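Local coordinates for fucose-specific lectin (Aleuria aurantia, PDB 6GKE), which binds L-fucose through sites set between the blades of a six-bladed beta-propeller, with the strongest preference for alpha-1,6-linked core fucose on glycoproteins, at residues 5-11 against 59-65; 67-71 against 121-125; 260-266 against 278-283. The protein carries 1 engineered substitution. All coordinates share one frame; numbering follows the deposited sequence. Where two conformers were deposited one is given.

Interaction 1 (5-11 against 59-65); sequences LYTSKIA and LFSPLAA. With EDO (1,2-ethanediol), chain I; EDO (1,2-ethanediol), chain B.
Lys9 reaches across to Phe60 and makes the one direct hydrogen bond between residues 5-11 and 59-65. Its chain bends at chi2 (73°), passes CG against Pro62 and CD against the Ser61 carbonyl, and delivers NZ to Phe60 O at 2.8 Å. The ammonium lies somewhat above the carbonyl plane, tilted 23° from it. Two waters add polar bridges. One takes the Lys9 N-H and donates to Ser61 O; the other donates to both Ile10 O and Leu63 O. Tyr6 O accepts from Thr7 OG1 and an ethanediol, probably from the crystallisation liquor.

The apolar part centres on the Phe60 ring. Leu5 CD2 sits over one face in a CH-pi contact, 4.0 Å from the centroid, and also touches Leu59 CD1 at 3.8 Å. Tyr6 O lies at the ring edge, 3.4 Å from Phe60 CE1. Further along, Ala11 CB packs on Leu63 CB and on Ala65 CB, the latter at 3.9 Å.

Leu5 to Ser8 form a type II turn. The contact joins the entries to strands 10-15 and 64-70, the first strands of two adjacent propeller blades. Strand 22-28 flanks it, and Tyr6 stacks on Tyr6 of the second subunit.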
loop_
_atom_site.group_PDB
_atom_site.type_symbol
_atom_site.label_atom_id
_atom_site.label_comp_id
_atom_site.label_asym_id
_atom_site.label_seq_id
_atom_site.Cartn_x
_atom_site.Cartn_y
_atom_site.Cartn_z
ATOM N N LEU A 5 -4.380 2.032 -5.357
ATOM C CA LEU A 5 -4.452 1.978 -3.908
ATOM C C LEU A 5 -4.044 0.581 -3.427
ATOM O O LEU A 5 -4.602 -0.431 -3.854
ATOM C CB LEU A 5 -5.882 2.312 -3.483
ATOM C CG LEU A 5 -6.180 2.246 -1.988
ATOM C CD1 LEU A 5 -5.483 3.374 -1.241
ATOM C CD2 LEU A 5 -7.689 2.289 -1.774
ATOM N N TYR A 6 -3.100 0.530 -2.489
ATOM C CA TYR A 6 -2.662 -0.747 -1.930
ATOM C C TYR A 6 -3.809 -1.340 -1.110
ATOM O O TYR A 6 -4.349 -0.665 -0.238
ATOM C CB TYR A 6 -1.408 -0.575 -1.073
ATOM C CG TYR A 6 -1.002 -1.805 -0.307
ATOM C CD1 TYR A 6 -0.754 -3.006 -0.952
ATOM C CD2 TYR A 6 -0.868 -1.766 1.069
ATOM C CE1 TYR A 6 -0.372 -4.136 -0.250
ATOM C CE2 TYR A 6 -0.472 -2.882 1.784
ATOM C CZ TYR A 6 -0.235 -4.073 1.124
ATOM O OH TYR A 6 0.157 -5.162 1.850
ATOM N N THR A 7 -4.135 -2.599 -1.407
ATOM C CA THR A 7 -5.273 -3.370 -0.846
ATOM C C THR A 7 -6.615 -2.874 -1.395
ATOM O O THR A 7 -7.670 -3.240 -0.877
ATOM C CB THR A 7 -5.275 -3.516 0.689
ATOM O OG1 THR A 7 -5.665 -2.317 1.360
ATOM C CG2 THR A 7 -3.941 -3.993 1.215
ATOM N N SER A 8 -6.590 -2.142 -2.514
ATOM C CA SER A 8 -7.791 -1.963 -3.321
ATOM C C SER A 8 -8.391 -3.329 -3.658
ATOM O O SER A 8 -7.669 -4.266 -3.992
ATOM C CB SER A 8 -7.451 -1.252 -4.605
ATOM O OG SER A 8 -8.571 -1.129 -5.468
ATOM N N LYS A 9 -9.721 -3.399 -3.687
ATOM C CA LYS A 9 -10.363 -4.524 -4.326
ATOM C C LYS A 9 -10.272 -4.342 -5.845
ATOM O O LYS A 9 -9.902 -3.284 -6.352
ATOM C CB LYS A 9 -11.793 -4.705 -3.811
ATOM C CG LYS A 9 -11.866 -5.273 -2.398
ATOM C CD LYS A 9 -11.484 -4.311 -1.288
ATOM C CE LYS A 9 -11.936 -4.829 0.061
ATOM N NZ LYS A 9 -11.551 -3.924 1.172
ATOM N N ILE A 10 -10.583 -5.422 -6.558
ATOM C CA ILE A 10 -10.484 -5.477 -8.006
ATOM C C ILE A 10 -11.770 -6.112 -8.530
ATOM O O ILE A 10 -12.320 -7.008 -7.905
ATOM C CB ILE A 10 -9.251 -6.285 -8.464
ATOM C CG1 ILE A 10 -7.969 -5.825 -7.767
ATOM C CG2 ILE A 10 -9.101 -6.239 -9.977
ATOM C CD1 ILE A 10 -6.790 -6.746 -7.985
ATOM N N ALA A 11 -12.241 -5.670 -9.696
ATOM C CA ALA A 11 -13.333 -6.347 -10.402
ATOM C C ALA A 11 -12.979 -6.404 -11.883
ATOM O O ALA A 11 -12.318 -5.511 -12.388
ATOM C CB ALA A 11 -14.652 -5.645 -10.182
ATOM N N LEU A 59 -12.932 4.768 0.530
ATOM C CA LEU A 59 -11.606 4.188 0.398
ATOM C C LEU A 59 -11.669 2.727 0.862
ATOM O O LEU A 59 -12.283 2.420 1.879
ATOM C CB LEU A 59 -10.570 4.993 1.186
ATOM C CG LEU A 59 -9.940 6.177 0.449
ATOM C CD1 LEU A 59 -9.066 5.715 -0.707
ATOM C CD2 LEU A 59 -10.966 7.178 -0.044
ATOM N N PHE A 60 -11.025 1.840 0.094
ATOM C CA PHE A 60 -10.967 0.386 0.361
ATOM C C PHE A 60 -12.348 -0.260 0.181
ATOM O O PHE A 60 -12.591 -1.352 0.681
ATOM C CB PHE A 60 -10.352 0.083 1.736
ATOM C CG PHE A 60 -9.048 0.804 1.961
ATOM C CD1 PHE A 60 -7.869 0.317 1.425
ATOM C CD2 PHE A 60 -9.003 1.992 2.673
ATOM C CE1 PHE A 60 -6.674 0.999 1.593
ATOM C CE2 PHE A 60 -7.805 2.669 2.851
ATOM C CZ PHE A 60 -6.645 2.172 2.307
ATOM N N SER A 61 -13.222 0.374 -0.603
ATOM C CA SER A 61 -14.517 -0.193 -0.923
ATOM C C SER A 61 -14.356 -1.561 -1.568
ATOM O O SER A 61 -13.510 -1.753 -2.446
ATOM C CB SER A 61 -15.264 0.693 -1.886
ATOM O OG SER A 61 -16.495 0.106 -2.300
ATOM N N PRO A 62 -15.256 -2.518 -1.270
ATOM C CA PRO A 62 -15.334 -3.714 -2.099
ATOM C C PRO A 62 -15.842 -3.331 -3.498
ATOM O O PRO A 62 -16.434 -2.258 -3.682
ATOM C CB PRO A 62 -16.313 -4.600 -1.327
ATOM C CG PRO A 62 -17.234 -3.605 -0.660
ATOM C CD PRO A 62 -16.319 -2.471 -0.248
ATOM N N LEU A 63 -15.588 -4.209 -4.472
ATOM C CA LEU A 63 -15.984 -4.001 -5.865
ATOM C C LEU A 63 -16.482 -5.323 -6.448
ATOM O O LEU A 63 -15.996 -6.401 -6.100
ATOM C CB LEU A 63 -14.808 -3.521 -6.718
ATOM C CG LEU A 63 -14.226 -2.150 -6.385
ATOM C CD1 LEU A 63 -12.968 -1.904 -7.207
ATOM C CD2 LEU A 63 -15.236 -1.034 -6.611
ATOM N N ALA A 64 -17.414 -5.210 -7.397
ATOM C CA ALA A 64 -17.828 -6.318 -8.245
ATOM C C ALA A 64 -18.328 -5.719 -9.559
ATOM O O ALA A 64 -18.677 -4.544 -9.600
ATOM C CB ALA A 64 -18.892 -7.162 -7.574
ATOM N N ALA A 65 -18.373 -6.517 -10.622
ATOM C CA ALA A 65 -18.830 -5.995 -11.905
ATOM C C ALA A 65 -19.415 -7.112 -12.764
ATOM O O ALA A 65 -18.966 -8.260 -12.686
ATOM C CB ALA A 65 -17.702 -5.311 -12.635
HETATM C C1 EDO I . -3.028 1.686 1.175
HETATM O O1 EDO I . -3.025 0.494 1.955
HETATM C C2 EDO I . -1.988 2.780 1.416
HETATM O O2 EDO I . -1.543 3.409 0.164
HETATM C C1 EDO B . 0.465 2.948 -2.119
HETATM O O1 EDO B . 1.572 2.132 -2.489
HETATM C C2 EDO B . -0.961 2.551 -2.501
HETATM O O2 EDO B . -1.929 2.868 -1.442
HETATM O O HOH W 1 -10.965 -0.898 -2.879
HETATM O O HOH W 2 -14.782 -8.285 -7.734
#

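Interaction 2 (67-71 against 121-125); sequences TWKSA and GGSES
Lys69 N and Gly122 O share one water, which accepts from the amide at 2.9 Å and donates to the carbonyl at 2.8 Å. A second water accepts from Ala71 N, but its bond to Ser123 O is weak. Lys69 O and Ser123 N are near each other, 3.5 Å apart, but the angle is too poor for a hydrogen bond, so the polar link runs through the waters. Ser123 CA also approaches Lys69 O at 3.0 Å, a bent CA-H...O contact.

The bare CA of Gly122 lies 3.7 Å from Trp68 CD1. Trp68 CG stands between its backbone N and carbonyl carbon (chi1 67°), which brings the CD1 side of the indole to Gly122. Glu124 lays its CG against the Ser70 carbonyl group, 3.5 Å from Ser70 C. Ser123 OG accepts from Ser125 N, an ST turn within the loop.

The loop between strands 116-120 and 129-134 thus meets the end of strand 64-70 in the preceding blade. Strand 73-81 pairs beside it. Trp68 touches Arg77 of that strand, a fucose-binding residue, and its side chain lies about 4 Å from a bound fucose.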
loop_
_atom_site.group_PDB
_atom_site.type_symbol
_atom_site.label_atom_id
_atom_site.label_comp_id
_atom_site.label_asym_id
_atom_site.label_seq_id
_atom_site.Cartn_x
_atom_site.Cartn_y
_atom_site.Cartn_z
ATOM N N THR A 67 -21.377 -7.608 -17.000
ATOM C CA THR A 67 -21.584 -7.022 -18.313
ATOM C C THR A 67 -22.484 -7.925 -19.157
ATOM O O THR A 67 -22.537 -9.135 -18.963
ATOM C CB THR A 67 -20.238 -6.770 -19.006
ATOM O OG1 THR A 67 -20.414 -6.031 -20.217
ATOM C CG2 THR A 67 -19.499 -8.048 -19.342
ATOM N N TRP A 68 -23.170 -7.304 -20.112
ATOM C CA TRP A 68 -23.927 -8.000 -21.145
ATOM C C TRP A 68 -24.090 -7.031 -22.318
ATOM O O TRP A 68 -23.819 -5.838 -22.179
ATOM C CB TRP A 68 -25.286 -8.510 -20.631
ATOM C CG TRP A 68 -26.258 -7.420 -20.291
ATOM C CD1 TRP A 68 -27.269 -6.936 -21.068
ATOM C CD2 TRP A 68 -26.293 -6.652 -19.074
ATOM N NE1 TRP A 68 -27.927 -5.925 -20.423
ATOM C CE2 TRP A 68 -27.349 -5.726 -19.199
ATOM C CE3 TRP A 68 -25.545 -6.656 -17.891
ATOM C CZ2 TRP A 68 -27.662 -4.809 -18.199
ATOM C CZ3 TRP A 68 -25.858 -5.754 -16.896
ATOM C CH2 TRP A 68 -26.901 -4.840 -17.054
ATOM N N LYS A 69 -24.528 -7.555 -23.463
ATOM C CA LYS A 69 -24.772 -6.726 -24.625
ATOM C C LYS A 69 -26.276 -6.455 -24.736
ATOM O O LYS A 69 -27.091 -7.333 -24.534
ATOM C CB LYS A 69 -24.212 -7.394 -25.882
ATOM C CG LYS A 69 -24.286 -6.536 -27.134
ATOM C CD LYS A 69 -23.400 -7.030 -28.260
ATOM C CE LYS A 69 -23.543 -8.513 -28.537
ATOM N NZ LYS A 69 -22.809 -8.921 -29.760
ATOM N N SER A 70 -26.620 -5.203 -25.034
ATOM C CA SER A 70 -28.004 -4.778 -25.157
ATOM C C SER A 70 -28.186 -4.021 -26.465
ATOM O O SER A 70 -27.228 -3.723 -27.170
ATOM C CB SER A 70 -28.387 -3.889 -24.012
ATOM O OG SER A 70 -27.838 -2.591 -24.191
ATOM N N ALA A 71 -29.432 -3.652 -26.743
ATOM C CA ALA A 71 -29.721 -2.905 -27.942
ATOM C C ALA A 71 -29.030 -1.530 -27.925
ATOM O O ALA A 71 -28.801 -0.962 -28.995
ATOM C CB ALA A 71 -31.215 -2.789 -28.130
ATOM N N GLY A 121 -28.771 -13.801 -18.975
ATOM C CA GLY A 121 -29.940 -13.616 -19.802
ATOM C C GLY A 121 -29.914 -12.358 -20.654
ATOM O O GLY A 121 -30.554 -12.316 -21.703
ATOM N N GLY A 122 -29.215 -11.313 -20.209
ATOM C CA GLY A 122 -29.265 -10.046 -20.923
ATOM C C GLY A 122 -28.685 -10.167 -22.320
ATOM O O GLY A 122 -27.606 -10.721 -22.508
ATOM N N SER A 123 -29.409 -9.616 -23.292
ATOM C CA SER A 123 -29.014 -9.654 -24.689
ATOM C C SER A 123 -29.775 -8.556 -25.430
ATOM O O SER A 123 -30.526 -7.798 -24.835
ATOM C CB SER A 123 -29.291 -11.002 -25.303
ATOM O OG SER A 123 -30.678 -11.132 -25.546
ATOM N N GLU A 124 -29.630 -8.538 -26.753
ATOM C CA GLU A 124 -30.381 -7.628 -27.587
ATOM C C GLU A 124 -31.830 -8.098 -27.776
ATOM O O GLU A 124 -32.596 -7.393 -28.430
ATOM C CB GLU A 124 -29.666 -7.448 -28.924
ATOM C CG GLU A 124 -28.387 -6.656 -28.766
ATOM C CD GLU A 124 -27.439 -6.803 -29.936
ATOM O OE1 GLU A 124 -26.831 -7.880 -30.071
ATOM O OE2 GLU A 124 -27.341 -5.853 -30.726
ATOM N N SER A 125 -32.210 -9.248 -27.198
ATOM C CA SER A 125 -33.585 -9.731 -27.344
ATOM C C SER A 125 -34.139 -10.290 -26.027
ATOM O O SER A 125 -35.189 -10.919 -26.025
ATOM C CB SER A 125 -33.704 -10.734 -28.474
ATOM O OG SER A 125 -32.917 -11.891 -28.241
HETATM O O HOH W 3 -25.268 -10.349 -23.953
HETATM O O HOH W 4 -31.696 -4.616 -25.333
#

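Interaction 3 (260-266 against 278-283); sequences SLPDTFI and VFFQAS
Gln281 has CG opposite its backbone N (chi1 -179°) and an extended chain beyond, which carries the amide past the side chain of Thr264. Thr264 chi1 (59°) turns CG2 toward this amide and places OG1 between the backbone N and carbonyl carbon. Thr264 CG2 comes 3.3 Å from Gln281 OE1. Thr264 OG1 donates to Leu261 O at 2.7 Å, bracing the type II turn from Leu261 to Thr264.

The backbones join at Leu261 N, which donates to Gln281 O at 3.0 Å. The bond is nearly straight (166° at the hydrogen) and lies in the carbonyl plane. Ser260 CA adds a CA-H...O contact to the same oxygen. At the other end Ile266 CA makes a similar contact with Phe279 O at 3.1 Å.

Between these points two waters bridge the segments. One takes the Gln281 N-H and donates to Thr264 OG1 and Phe265 O. Another takes the Phe265 N-H and donates to Gln281 OE1. That oxygen also accepts from Thr7 N, and Gln281 NE2 donates to Leu5 O.

Leu261 CD1 packs on the Ala282 carbonyl carbon at 3.5 Å, and Ser260 CB approaches the Phe280 ring.

The contact lays the lead-in to strand 267-271 along strand 275-282 of the same propeller blade. Strand 286-293 pairs with 275-282 through backbone bonds between Gln288 and Phe280, and strand 224-230 of the preceding blade packs on Ile266.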
loop_
_atom_site.group_PDB
_atom_site.type_symbol
_atom_site.label_atom_id
_atom_site.label_comp_id
_atom_site.label_asym_id
_atom_site.label_seq_id
_atom_site.Cartn_x
_atom_site.Cartn_y
_atom_site.Cartn_z
ATOM N N SER A 260 2.049 -11.876 -5.364
ATOM C CA SER A 260 1.183 -10.828 -4.830
ATOM C C SER A 260 1.730 -10.289 -3.505
ATOM O O SER A 260 2.478 -10.953 -2.804
ATOM C CB SER A 260 -0.226 -11.316 -4.643
ATOM O OG SER A 260 -0.305 -12.338 -3.656
ATOM N N LEU A 261 1.306 -9.071 -3.162
ATOM C CA LEU A 261 1.635 -8.484 -1.871
ATOM C C LEU A 261 0.714 -9.023 -0.782
ATOM O O LEU A 261 -0.399 -9.485 -1.042
ATOM C CB LEU A 261 1.522 -6.960 -1.933
ATOM C CG LEU A 261 2.602 -6.238 -2.735
ATOM C CD1 LEU A 261 2.184 -4.798 -2.970
ATOM C CD2 LEU A 261 3.954 -6.299 -2.035
ATOM N N PRO A 262 1.136 -8.929 0.499
ATOM C CA PRO A 262 0.253 -9.303 1.602
ATOM C C PRO A 262 -1.081 -8.547 1.561
ATOM O O PRO A 262 -1.131 -7.373 1.181
ATOM C CB PRO A 262 1.071 -8.927 2.845
ATOM C CG PRO A 262 2.500 -9.038 2.377
ATOM C CD PRO A 262 2.466 -8.497 0.965
ATOM N N ASP A 263 -2.148 -9.244 1.965
ATOM C CA ASP A 263 -3.457 -8.642 2.290
ATOM C C ASP A 263 -4.157 -8.065 1.052
ATOM O O ASP A 263 -5.081 -7.266 1.179
ATOM C CB ASP A 263 -3.314 -7.584 3.386
ATOM C CG ASP A 263 -2.705 -8.172 4.640
ATOM O OD1 ASP A 263 -3.235 -9.193 5.120
ATOM O OD2 ASP A 263 -1.695 -7.626 5.120
ATOM N N THR A 264 -3.788 -8.552 -0.137
ATOM C CA THR A 264 -4.333 -8.081 -1.401
ATOM C C THR A 264 -5.436 -9.024 -1.899
ATOM O O THR A 264 -5.664 -10.103 -1.362
ATOM C CB THR A 264 -3.222 -7.935 -2.445
ATOM O OG1 THR A 264 -2.596 -9.206 -2.618
ATOM C CG2 THR A 264 -2.212 -6.879 -2.058
ATOM N N PHE A 265 -6.101 -8.592 -2.971
ATOM C CA PHE A 265 -7.294 -9.258 -3.498
ATOM C C PHE A 265 -7.062 -9.757 -4.925
ATOM O O PHE A 265 -6.131 -9.329 -5.606
ATOM C CB PHE A 265 -8.475 -8.285 -3.435
ATOM C CG PHE A 265 -8.776 -7.875 -2.018
ATOM C CD1 PHE A 265 -9.456 -8.733 -1.167
ATOM C CD2 PHE A 265 -8.296 -6.683 -1.501
ATOM C CE1 PHE A 265 -9.676 -8.397 0.160
ATOM C CE2 PHE A 265 -8.520 -6.349 -0.173
ATOM C CZ PHE A 265 -9.203 -7.210 0.655
ATOM N N ILE A 266 -7.962 -10.639 -5.374
ATOM C CA ILE A 266 -7.969 -11.103 -6.754
ATOM C C ILE A 266 -9.328 -10.799 -7.392
ATOM O O ILE A 266 -10.311 -10.489 -6.724
ATOM C CB ILE A 266 -7.633 -12.606 -6.880
ATOM C CG1 ILE A 266 -8.697 -13.511 -6.249
ATOM C CG2 ILE A 266 -6.245 -12.873 -6.332
ATOM C CD1 ILE A 266 -8.531 -14.984 -6.571
ATOM N N VAL A 278 -6.911 -13.852 -14.276
ATOM C CA VAL A 278 -7.037 -13.723 -12.823
ATOM C C VAL A 278 -6.066 -12.627 -12.381
ATOM O O VAL A 278 -4.846 -12.799 -12.443
ATOM C CB VAL A 278 -6.785 -15.038 -12.062
ATOM C CG1 VAL A 278 -7.038 -14.843 -10.573
ATOM C CG2 VAL A 278 -7.636 -16.175 -12.599
ATOM N N PHE A 279 -6.634 -11.500 -11.949
ATOM C CA PHE A 279 -5.888 -10.299 -11.592
ATOM C C PHE A 279 -5.437 -10.352 -10.133
ATOM O O PHE A 279 -6.138 -10.899 -9.281
ATOM C CB PHE A 279 -6.753 -9.060 -11.815
ATOM C CG PHE A 279 -7.119 -8.881 -13.260
ATOM C CD1 PHE A 279 -6.279 -8.179 -14.109
ATOM C CD2 PHE A 279 -8.256 -9.472 -13.792
ATOM C CE1 PHE A 279 -6.587 -8.039 -15.452
ATOM C CE2 PHE A 279 -8.555 -9.340 -15.140
ATOM C CZ PHE A 279 -7.719 -8.629 -15.968
ATOM N N PHE A 280 -4.270 -9.751 -9.871
ATOM C CA PHE A 280 -3.727 -9.649 -8.531
ATOM C C PHE A 280 -2.910 -8.359 -8.416
ATOM O O PHE A 280 -2.626 -7.686 -9.410
ATOM C CB PHE A 280 -2.912 -10.901 -8.174
ATOM C CG PHE A 280 -1.654 -11.148 -8.969
ATOM C CD1 PHE A 280 -1.686 -11.867 -10.157
ATOM C CD2 PHE A 280 -0.424 -10.712 -8.501
ATOM C CE1 PHE A 280 -0.522 -12.128 -10.863
ATOM C CE2 PHE A 280 0.739 -10.972 -9.208
ATOM C CZ PHE A 280 0.690 -11.679 -10.385
ATOM N N GLN A 281 -2.552 -8.021 -7.174
ATOM C CA GLN A 281 -1.824 -6.792 -6.882
ATOM C C GLN A 281 -0.442 -7.146 -6.332
ATOM O O GLN A 281 -0.320 -7.913 -5.377
ATOM C CB GLN A 281 -2.610 -5.920 -5.904
ATOM C CG GLN A 281 -1.919 -4.602 -5.580
ATOM C CD GLN A 281 -2.767 -3.730 -4.686
ATOM O OE1 GLN A 281 -3.107 -4.109 -3.567
ATOM N NE2 GLN A 281 -3.143 -2.556 -5.177
ATOM N N ALA A 282 0.586 -6.531 -6.929
ATOM C CA ALA A 282 1.978 -6.834 -6.639
ATOM C C ALA A 282 2.748 -5.541 -6.355
ATOM O O ALA A 282 2.216 -4.440 -6.464
ATOM C CB ALA A 282 2.589 -7.569 -7.805
ATOM N N SER A 283 4.025 -5.695 -6.002
ATOM C CA SER A 283 4.905 -4.552 -5.808
ATOM C C SER A 283 4.865 -3.661 -7.052
ATOM O O SER A 283 4.731 -4.137 -8.177
ATOM C CB SER A 283 6.309 -4.985 -5.499
ATOM O OG SER A 283 6.881 -5.650 -6.612
HETATM O O HOH W 5 -3.457 -9.918 -5.148
HETATM O O HOH W 6 -5.441 -5.764 -3.487
#

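How the interactions relate
From the N terminus, interaction 1 comes first. It closes a loop of 47 residues, bringing the start of strand 10-15 beside that of strand 64-70. Interaction 2 opens directly after, further along the same strand 64-70, and closes a similar loop onto the loop after strand 116-120. Interaction 3 closes a short loop of 11 residues inside the last blade. The three run in series; none nests or crosses. Interactions 1 and 2 each join neighbouring blades. Interactions 1 and 3 touch, as Thr7 packs on Phe265 and Asp263, linking the chain's beginning to its final blade where the propeller ring closes. Both also meet the second subunit. Interaction 2 lies apart from interaction 3, across the chain's centre.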